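Local coordinates for protein poly-gamma-glutamate hydrolase (Bacillus phage phiNIT1, PDB 3A9L) that hydrolyses the gamma-glutamyl linkages of bacterial poly-gamma-glutamate as a zinc-dependent peptidase, at residues S101-V115 / V162-F174. Sequence-based numbering, arbitrary orientation.
With ZN (zinc ion), chain C.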
ATOM      1  N   SER A 101      -4.880 -12.404  10.655  1.00 17.86           N
ATOM      2  CA  SER A 101      -3.973 -12.836   9.566  1.00 17.19           C
ATOM      3  C   SER A 101      -4.643 -13.934   8.749  1.00 17.52           C
ATOM      4  O   SER A 101      -5.410 -14.688   9.285  1.00 17.35           O
ATOM      5  CB  SER A 101      -2.662 -13.348  10.115  1.00 17.09           C
ATOM      6  OG  SER A 101      -2.849 -14.479  10.945  1.00 16.82           O
ATOM      7  N   PHE A 102      -4.356 -14.012   7.458  1.00 17.66           N
ATOM      8  CA  PHE A 102      -4.992 -15.022   6.620  1.00 18.88           C
ATOM      9  C   PHE A 102      -3.960 -15.945   5.947  1.00 18.90           C
ATOM     10  O   PHE A 102      -3.084 -15.484   5.222  1.00 19.31           O
ATOM     11  CB  PHE A 102      -5.885 -14.368   5.561  1.00 18.79           C
ATOM     12  CG  PHE A 102      -7.018 -13.548   6.133  1.00 20.62           C
ATOM     13  CD1 PHE A 102      -6.803 -12.241   6.595  1.00 24.09           C
ATOM     14  CD2 PHE A 102      -8.288 -14.086   6.221  1.00 24.18           C
ATOM     15  CE1 PHE A 102      -7.868 -11.474   7.136  1.00 22.98           C
ATOM     16  CE2 PHE A 102      -9.354 -13.332   6.738  1.00 24.59           C
ATOM     17  CZ  PHE A 102      -9.132 -12.037   7.211  1.00 23.48           C
ATOM     18  N   HIS A 103      -4.131 -17.250   6.148  1.00 19.59           N
ATOM     19  CA  HIS A 103      -3.159 -18.268   5.715  1.00 19.15           C
ATOM     20  C   HIS A 103      -3.760 -19.380   4.932  1.00 18.69           C
ATOM     21  O   HIS A 103      -4.967 -19.658   5.013  1.00 19.04           O
ATOM     22  CB  HIS A 103      -2.408 -18.854   6.909  1.00 18.61           C
ATOM     23  CG  HIS A 103      -1.394 -17.919   7.490  1.00 17.08           C
ATOM     24  ND1 HIS A 103      -0.076 -17.930   7.105  1.00 16.51           N
ATOM     25  CD2 HIS A 103      -1.515 -16.928   8.411  1.00 14.14           C
ATOM     26  CE1 HIS A 103       0.576 -16.986   7.763  1.00 19.86           C
ATOM     27  NE2 HIS A 103      -0.272 -16.370   8.565  1.00 16.90           N
ATOM     28  N   GLY A 104      -2.915 -20.028   4.137  1.00 19.70           N
ATOM     29  CA  GLY A 104      -3.359 -21.210   3.384  1.00 19.89           C
ATOM     30  C   GLY A 104      -2.586 -22.462   3.803  1.00 21.21           C
ATOM     31  O   GLY A 104      -1.364 -22.428   3.915  1.00 20.26           O
ATOM     32  N   TYR A 105      -3.284 -23.568   4.059  1.00 22.57           N
ATOM     33  CA  TYR A 105      -2.558 -24.808   4.351  1.00 23.57           C
ATOM     34  C   TYR A 105      -3.031 -25.872   3.375  1.00 24.04           C
ATOM     35  O   TYR A 105      -4.120 -25.745   2.815  1.00 24.10           O
ATOM     36  CB  TYR A 105      -2.672 -25.231   5.849  1.00 23.45           C
ATOM     37  CG  TYR A 105      -3.996 -25.856   6.240  1.00 22.80           C
ATOM     38  CD1 TYR A 105      -4.193 -27.236   6.152  1.00 23.03           C
ATOM     39  CD2 TYR A 105      -5.061 -25.066   6.699  1.00 25.03           C
ATOM     40  CE1 TYR A 105      -5.427 -27.815   6.509  1.00 25.66           C
ATOM     41  CE2 TYR A 105      -6.294 -25.639   7.067  1.00 23.37           C
ATOM     42  CZ  TYR A 105      -6.465 -27.009   6.969  1.00 23.02           C
ATOM     43  OH  TYR A 105      -7.674 -27.569   7.318  1.00 22.14           O
ATOM     44  N   LYS A 106      -2.196 -26.889   3.146  1.00 25.10           N
ATOM     45  CA  LYS A 106      -2.483 -27.943   2.187  1.00 25.53           C
ATOM     46  C   LYS A 106      -3.454 -28.990   2.733  1.00 25.91           C
ATOM     47  O   LYS A 106      -3.192 -29.682   3.727  1.00 24.29           O
ATOM     48  CB  LYS A 106      -1.183 -28.609   1.703  1.00 25.95           C
ATOM     49  CG  LYS A 106      -1.292 -29.299   0.326  1.00 27.22           C
ATOM     50  CD  LYS A 106       0.056 -29.255  -0.395  1.00 28.96           C
ATOM     51  CE  LYS A 106      -0.071 -29.525  -1.879  1.00 30.55           C
ATOM     52  NZ  LYS A 106      -0.640 -30.872  -2.148  1.00 33.82           N
ATOM     53  N   ASP A 107      -4.615 -29.039   2.108  1.00 25.76           N
ATOM     54  CA  ASP A 107      -5.513 -30.167   2.271  1.00 26.19           C
ATOM     55  C   ASP A 107      -6.474 -29.982   1.144  1.00 27.23           C
ATOM     56  O   ASP A 107      -7.423 -29.223   1.260  1.00 26.07           O
ATOM     57  CB  ASP A 107      -6.248 -30.183   3.616  1.00 25.60           C
ATOM     58  CG  ASP A 107      -7.081 -31.446   3.806  1.00 24.91           C
ATOM     59  OD1 ASP A 107      -7.048 -32.335   2.905  1.00 21.08           O
ATOM     60  OD2 ASP A 107      -7.772 -31.553   4.840  1.00 23.68           O
ATOM     61  N   ASP A 108      -6.197 -30.654   0.037  1.00 28.16           N
ATOM     62  CA  ASP A 108      -7.066 -30.588  -1.128  1.00 30.14           C
ATOM     63  C   ASP A 108      -8.315 -31.438  -0.929  1.00 30.38           C
ATOM     64  O   ASP A 108      -9.209 -31.455  -1.783  1.00 30.35           O
ATOM     65  CB  ASP A 108      -6.317 -31.106  -2.359  1.00 30.89           C
ATOM     66  CG  ASP A 108      -5.240 -30.152  -2.842  1.00 31.86           C
ATOM     67  OD1 ASP A 108      -5.509 -28.942  -2.967  1.00 32.85           O
ATOM     68  OD2 ASP A 108      -4.127 -30.636  -3.148  1.00 33.29           O
ATOM     69  N   TYR A 109      -8.369 -32.156   0.186  1.00 29.98           N
ATOM     70  CA  TYR A 109      -9.417 -33.155   0.378  1.00 30.15           C
ATOM     71  C   TYR A 109     -10.513 -32.775   1.388  1.00 29.86           C
ATOM     72  O   TYR A 109     -11.555 -33.429   1.462  1.00 28.73           O
ATOM     73  CB  TYR A 109      -8.786 -34.518   0.675  1.00 30.60           C
ATOM     74  CG  TYR A 109      -8.090 -35.085  -0.543  1.00 32.30           C
ATOM     75  CD1 TYR A 109      -8.813 -35.758  -1.531  1.00 33.55           C
ATOM     76  CD2 TYR A 109      -6.708 -34.940  -0.717  1.00 32.56           C
ATOM     77  CE1 TYR A 109      -8.182 -36.262  -2.670  1.00 34.96           C
ATOM     78  CE2 TYR A 109      -6.063 -35.451  -1.857  1.00 36.00           C
ATOM     79  CZ  TYR A 109      -6.810 -36.102  -2.824  1.00 35.41           C
ATOM     80  OH  TYR A 109      -6.196 -36.604  -3.938  1.00 38.21           O
ATOM     81  N   ASN A 110     -10.283 -31.710   2.153  1.00 29.03           N
ATOM     82  CA  ASN A 110     -11.284 -31.239   3.117  1.00 28.44           C
ATOM     83  C   ASN A 110     -11.307 -29.756   3.155  1.00 27.91           C
ATOM     84  O   ASN A 110     -10.260 -29.135   3.277  1.00 27.57           O
ATOM     85  CB  ASN A 110     -10.959 -31.675   4.543  1.00 29.04           C
ATOM     86  CG  ASN A 110     -10.754 -33.125   4.650  1.00 30.66           C
ATOM     87  OD1 ASN A 110     -11.713 -33.878   4.741  1.00 35.92           O
ATOM     88  ND2 ASN A 110      -9.502 -33.549   4.620  1.00 29.30           N
ATOM     89  N   LYS A 111     -12.520 -29.217   3.113  1.00 26.83           N
ATOM     90  CA  LYS A 111     -12.769 -27.812   3.401  1.00 26.25           C
ATOM     91  C   LYS A 111     -12.828 -27.561   4.904  1.00 25.64           C
ATOM     92  O   LYS A 111     -13.730 -28.058   5.607  1.00 24.26           O
ATOM     93  CB  LYS A 111     -14.063 -27.365   2.723  1.00 26.50           C
ATOM     94  CG  LYS A 111     -13.979 -27.392   1.201  1.00 24.44           C
ATOM     95  CD  LYS A 111     -14.921 -26.357   0.571  1.00 26.66           C
ATOM     96  CE  LYS A 111     -16.375 -26.606   0.983  1.00 29.43           C
ATOM     97  NZ  LYS A 111     -17.312 -25.900   0.056  1.00 31.28           N
ATOM     98  N   ASN A 112     -11.859 -26.784   5.387  1.00 24.35           N
ATOM     99  CA  ASN A 112     -11.787 -26.440   6.778  1.00 24.00           C
ATOM    100  C   ASN A 112     -11.002 -25.169   7.028  1.00 23.61           C
ATOM    101  O   ASN A 112     -10.108 -24.814   6.248  1.00 24.32           O
ATOM    102  CB  ASN A 112     -11.169 -27.601   7.571  1.00 24.64           C
ATOM    103  CG  ASN A 112     -11.619 -27.611   8.984  1.00 23.18           C
ATOM    104  OD1 ASN A 112     -12.417 -26.790   9.384  1.00 27.72           O
ATOM    105  ND2 ASN A 112     -11.115 -28.552   9.765  1.00 25.61           N
ATOM    106  N   THR A 113     -11.336 -24.515   8.135  1.00 23.49           N
ATOM    107  CA  THR A 113     -10.595 -23.383   8.656  1.00 23.53           C
ATOM    108  C   THR A 113     -10.251 -23.613  10.136  1.00 23.46           C
ATOM    109  O   THR A 113     -11.136 -23.914  10.937  1.00 23.22           O
ATOM    110  CB  THR A 113     -11.387 -22.065   8.498  1.00 22.98           C
ATOM    111  OG1 THR A 113     -11.623 -21.820   7.095  1.00 23.32           O
ATOM    112  CG2 THR A 113     -10.606 -20.903   9.105  1.00 24.57           C
ATOM    113  N   LEU A 114      -8.959 -23.455  10.454  1.00 23.33           N
ATOM    114  CA  LEU A 114      -8.393 -23.674  11.779  1.00 23.26           C
ATOM    115  C   LEU A 114      -7.946 -22.327  12.322  1.00 24.40           C
ATOM    116  O   LEU A 114      -6.995 -21.705  11.805  1.00 23.21           O
ATOM    117  CB  LEU A 114      -7.219 -24.679  11.726  1.00 23.59           C
ATOM    118  CG  LEU A 114      -7.448 -25.985  10.936  1.00 24.46           C
ATOM    119  CD1 LEU A 114      -6.149 -26.749  10.734  1.00 26.54           C
ATOM    120  CD2 LEU A 114      -8.492 -26.870  11.631  1.00 24.05           C
ATOM    121  N   VAL A 115      -8.660 -21.869  13.350  1.00 23.04           N
ATOM    122  CA  VAL A 115      -8.514 -20.502  13.845  1.00 23.11           C
ATOM    123  C   VAL A 115      -7.769 -20.498  15.184  1.00 23.44           C
ATOM    124  O   VAL A 115      -8.173 -21.176  16.130  1.00 23.95           O
ATOM    125  CB  VAL A 115      -9.896 -19.831  14.018  1.00 22.87           C
ATOM    126  CG1 VAL A 115      -9.755 -18.322  14.234  1.00 22.30           C
ATOM    127  CG2 VAL A 115     -10.783 -20.106  12.806  1.00 23.02           C
ATOM    128  N   VAL A 162      -5.436 -12.888  15.682  1.00 17.89           N
ATOM    129  CA  VAL A 162      -6.254 -14.059  15.325  1.00 19.00           C
ATOM    130  C   VAL A 162      -5.761 -14.572  13.993  1.00 17.73           C
ATOM    131  O   VAL A 162      -5.807 -13.865  12.982  1.00 18.78           O
ATOM    132  CB  VAL A 162      -7.760 -13.723  15.159  1.00 18.16           C
ATOM    133  CG1 VAL A 162      -8.522 -14.873  14.488  1.00 20.18           C
ATOM    134  CG2 VAL A 162      -8.397 -13.348  16.482  1.00 21.21           C
ATOM    135  N   GLN A 163      -5.336 -15.819  13.979  1.00 17.52           N
ATOM    136  CA  GLN A 163      -4.820 -16.417  12.783  1.00 16.93           C
ATOM    137  C   GLN A 163      -5.868 -17.353  12.137  1.00 17.78           C
ATOM    138  O   GLN A 163      -6.432 -18.239  12.815  1.00 17.81           O
ATOM    139  CB  GLN A 163      -3.535 -17.205  13.118  1.00 16.20           C
ATOM    140  CG  GLN A 163      -2.961 -17.865  11.885  1.00 18.77           C
ATOM    141  CD  GLN A 163      -1.733 -18.710  12.167  1.00 21.95           C
ATOM    142  OE1 GLN A 163      -0.634 -18.286  11.888  1.00 22.58           O
ATOM    143  NE2 GLN A 163      -1.932 -19.933  12.698  1.00 23.28           N
ATOM    144  N   LEU A 164      -6.112 -17.187  10.836  1.00 17.19           N
ATOM    145  CA  LEU A 164      -6.924 -18.163  10.111  1.00 17.06           C
ATOM    146  C   LEU A 164      -6.068 -18.988   9.170  1.00 16.86           C
ATOM    147  O   LEU A 164      -5.332 -18.456   8.377  1.00 16.71           O
ATOM    148  CB  LEU A 164      -8.071 -17.515   9.309  1.00 17.70           C
ATOM    149  CG  LEU A 164      -9.241 -16.842  10.052  1.00 18.65           C
ATOM    150  CD1 LEU A 164      -8.804 -15.568  10.747  1.00 16.72           C
ATOM    151  CD2 LEU A 164     -10.382 -16.527   9.070  1.00 19.51           C
ATOM    152  N   GLU A 165      -6.176 -20.300   9.249  1.00 17.48           N
ATOM    153  CA  GLU A 165      -5.405 -21.141   8.333  1.00 18.57           C
ATOM    154  C   GLU A 165      -6.425 -21.897   7.497  1.00 19.52           C
ATOM    155  O   GLU A 165      -7.140 -22.761   8.024  1.00 18.37           O
ATOM    156  CB  GLU A 165      -4.472 -22.062   9.132  1.00 18.44           C
ATOM    157  CG  GLU A 165      -3.174 -21.370   9.695  1.00 18.82           C
ATOM    158  CD  GLU A 165      -1.935 -21.561   8.829  1.00 18.87           C
ATOM    159  OE1 GLU A 165      -2.019 -22.202   7.784  1.00 21.83           O
ATOM    160  OE2 GLU A 165      -0.864 -21.042   9.177  1.00 22.94           O
ATOM    161  N   ILE A 166      -6.513 -21.534   6.205  1.00 19.98           N
ATOM    162  CA  ILE A 166      -7.569 -22.002   5.342  1.00 20.18           C
ATOM    163  C   ILE A 166      -7.056 -23.078   4.380  1.00 20.60           C
ATOM    164  O   ILE A 166      -6.073 -22.874   3.669  1.00 20.70           O
ATOM    165  CB  ILE A 166      -8.187 -20.805   4.556  1.00 20.13           C
ATOM    166  CG1 ILE A 166      -8.273 -19.562   5.469  1.00 20.14           C
ATOM    167  CG2 ILE A 166      -9.560 -21.160   4.026  1.00 19.06           C
ATOM    168  CD1 ILE A 166      -8.881 -18.384   4.753  1.00 25.42           C
ATOM    169  N   SER A 167      -7.735 -24.214   4.366  1.00 21.27           N
ATOM    170  CA  SER A 167      -7.291 -25.382   3.593  1.00 22.07           C
ATOM    171  C   SER A 167      -7.368 -25.089   2.096  1.00 22.44           C
ATOM    172  O   SER A 167      -8.171 -24.259   1.662  1.00 21.98           O
ATOM    173  CB  SER A 167      -8.151 -26.602   3.912  1.00 21.84           C
ATOM    174  OG  SER A 167      -9.437 -26.449   3.331  1.00 22.46           O
ATOM    175  N   SER A 168      -6.533 -25.783   1.330  1.00 22.83           N
ATOM    176  CA  SER A 168      -6.430 -25.564  -0.098  1.00 24.10           C
ATOM    177  C   SER A 168      -7.748 -25.883  -0.792  1.00 23.84           C
ATOM    178  O   SER A 168      -8.090 -25.226  -1.780  1.00 24.18           O
ATOM    179  CB  SER A 168      -5.275 -26.373  -0.715  1.00 25.01           C
ATOM    180  OG  SER A 168      -5.363 -27.749  -0.383  1.00 26.26           O
ATOM    181  N   ALA A 169      -8.470 -26.885  -0.283  1.00 23.82           N
ATOM    182  CA  ALA A 169      -9.803 -27.227  -0.791  1.00 24.25           C
ATOM    183  C   ALA A 169     -10.753 -26.057  -0.609  1.00 25.01           C
ATOM    184  O   ALA A 169     -11.583 -25.752  -1.494  1.00 25.22           O
ATOM    185  CB  ALA A 169     -10.350 -28.418  -0.077  1.00 24.50           C
ATOM    186  N   GLN A 170     -10.645 -25.398   0.545  1.00 25.35           N
ATOM    187  CA  GLN A 170     -11.610 -24.362   0.884  1.00 24.66           C
ATOM    188  C   GLN A 170     -11.414 -23.125   0.012  1.00 25.33           C
ATOM    189  O   GLN A 170     -12.397 -22.520  -0.482  1.00 26.03           O
ATOM    190  CB  GLN A 170     -11.550 -23.994   2.371  1.00 24.30           C
ATOM    191  CG  GLN A 170     -12.410 -22.739   2.716  1.00 22.80           C
ATOM    192  CD  GLN A 170     -13.900 -22.940   2.508  1.00 21.97           C
ATOM    193  OE1 GLN A 170     -14.599 -23.439   3.384  1.00 21.69           O
ATOM    194  NE2 GLN A 170     -14.402 -22.524   1.359  1.00 23.43           N
ATOM    195  N   ARG A 171     -10.147 -22.734  -0.124  1.00 25.00           N
ATOM    196  CA  ARG A 171      -9.720 -21.646  -0.993  1.00 24.45           C
ATOM    197  C   ARG A 171     -10.014 -21.921  -2.478  1.00 25.15           C
ATOM    198  O   ARG A 171     -10.367 -20.993  -3.205  1.00 25.85           O
ATOM    199  CB  ARG A 171      -8.243 -21.338  -0.771  1.00 24.77           C
ATOM    200  CG  ARG A 171      -7.898 -20.989   0.673  1.00 24.66           C
ATOM    201  CD  ARG A 171      -6.398 -20.729   0.877  1.00 23.40           C
ATOM    202  NE  ARG A 171      -5.622 -21.946   1.023  1.00 22.10           N
ATOM    203  CZ  ARG A 171      -4.603 -22.291   0.231  1.00 24.45           C
ATOM    204  NH1 ARG A 171      -4.191 -21.495  -0.774  1.00 22.93           N
ATOM    205  NH2 ARG A 171      -3.968 -23.422   0.460  1.00 20.92           N
ATOM    206  N   ARG A 172      -9.913 -23.178  -2.924  1.00 24.39           N
ATOM    207  CA  ARG A 172     -10.363 -23.516  -4.266  1.00 25.06           C
ATOM    208  C   ARG A 172     -11.870 -23.297  -4.417  1.00 24.81           C
ATOM    209  O   ARG A 172     -12.305 -22.892  -5.484  1.00 24.28           O
ATOM    210  CB  ARG A 172      -9.949 -24.934  -4.730  1.00 25.36           C
ATOM    211  CG  ARG A 172      -8.575 -25.004  -5.384  1.00 26.44           C
ATOM    212  CD  ARG A 172      -8.274 -26.382  -5.942  1.00 26.76           C
ATOM    213  NE  ARG A 172      -6.972 -26.932  -5.540  1.00 29.43           N
ATOM    214  CZ  ARG A 172      -5.788 -26.691  -6.111  1.00 30.67           C
ATOM    215  NH1 ARG A 172      -5.651 -25.851  -7.140  1.00 31.23           N
ATOM    216  NH2 ARG A 172      -4.713 -27.292  -5.629  1.00 30.53           N
ATOM    217  N   ALA A 173     -12.639 -23.483  -3.331  1.00 24.58           N
ATOM    218  CA  ALA A 173     -14.084 -23.297  -3.376  1.00 24.47           C
ATOM    219  C   ALA A 173     -14.519 -21.817  -3.316  1.00 24.45           C
ATOM    220  O   ALA A 173     -15.661 -21.514  -3.608  1.00 23.61           O
ATOM    221  CB  ALA A 173     -14.803 -24.159  -2.304  1.00 25.11           C
ATOM    222  N   PHE A 174     -13.608 -20.911  -2.944  1.00 24.37           N
ATOM    223  CA  PHE A 174     -13.817 -19.448  -3.154  1.00 24.59           C
ATOM    224  C   PHE A 174     -13.985 -19.051  -4.651  1.00 24.48           C
ATOM    225  O   PHE A 174     -14.516 -17.972  -4.945  1.00 23.73           O
ATOM    226  CB  PHE A 174     -12.619 -18.605  -2.648  1.00 24.57           C
ATOM    227  CG  PHE A 174     -12.382 -18.612  -1.135  1.00 24.47           C
ATOM    228  CD1 PHE A 174     -13.375 -18.936  -0.218  1.00 24.88           C
ATOM    229  CD2 PHE A 174     -11.121 -18.247  -0.643  1.00 24.47           C
ATOM    230  CE1 PHE A 174     -13.122 -18.913   1.164  1.00 25.35           C
ATOM    231  CE2 PHE A 174     -10.858 -18.226   0.746  1.00 24.93           C
ATOM    232  CZ  PHE A 174     -11.851 -18.564   1.648  1.00 21.71           C
TER
HETATM  233 ZN    ZN C 251       0.944 -19.103   5.700  1.00 32.14          ZN
HETATM  234  O   HOH W   1      -0.226 -15.552  11.300  1.00 19.90           O
HETATM  235  O   HOH W   2      -0.005 -21.096   6.255  1.00 34.48           O
HETATM  236  O   HOH W   3     -13.445 -23.486   6.172  1.00 25.38           O
HETATM  237  O   HOH W   4      -4.790 -20.781  13.001  1.00 22.17           O
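His103 and Glu165 pair across parallel strands 101-105 and 162-167 and show how a sheet can present a metal ligand beside a carboxylate. Glu165 CB lies 3.7 Å from Leu114 O, on the antiparallel neighbour 113-115; CG then meets His103 CB. A bend at chi2 (-97°) folds the carboxylate back over that same methylene, with CD 3.4 Å from His103 CB. At the tip the oxygens part: OE1 sits near Tyr105 CB and accepts from a water that also binds the zinc, whereas OE2 leans toward His103 CG at 3.6 Å. Carboxylate and imidazole planes are only 17° apart. His103 ND1 ligates the zinc at 2.1 Å, His40 and Glu45 completing the protein ligands; NE2 weakly donates to a second water held by Ser101 OG and Gln163 OE1, the latter also bonded by Asn151.

Strand 162-167 runs between the two strands of the other segment, pairing in parallel with 101-105 on one edge and antiparallel with 113-115 on the other. Where it ends, Ser167 N-caps helix 168-173: its OG, between backbone N and carbonyl carbon (chi1 73°), accepts from Gln170 N and Asn112 N and donates to Asn110 O at 2.8 Å. Its CB lies over one face of the Tyr105 ring, a CH-pi contact. Next door, Ser168 OG donates to Asp108 OD1 and Arg172 NH2 forms a salt bridge to it, from opposite faces of the carboxylate plane, tying the loop to the helix. Arg171 lays its guanidinium over Gly104 CA, NE bonding Ile166 O at 2.8 Å while NH1 reaches Val46 O. The whole is consistent with the mixed alpha/beta core of the zinc exopeptidase clan to which the family is assigned, whose metal site lies at the C-terminal ends of parallel central strands.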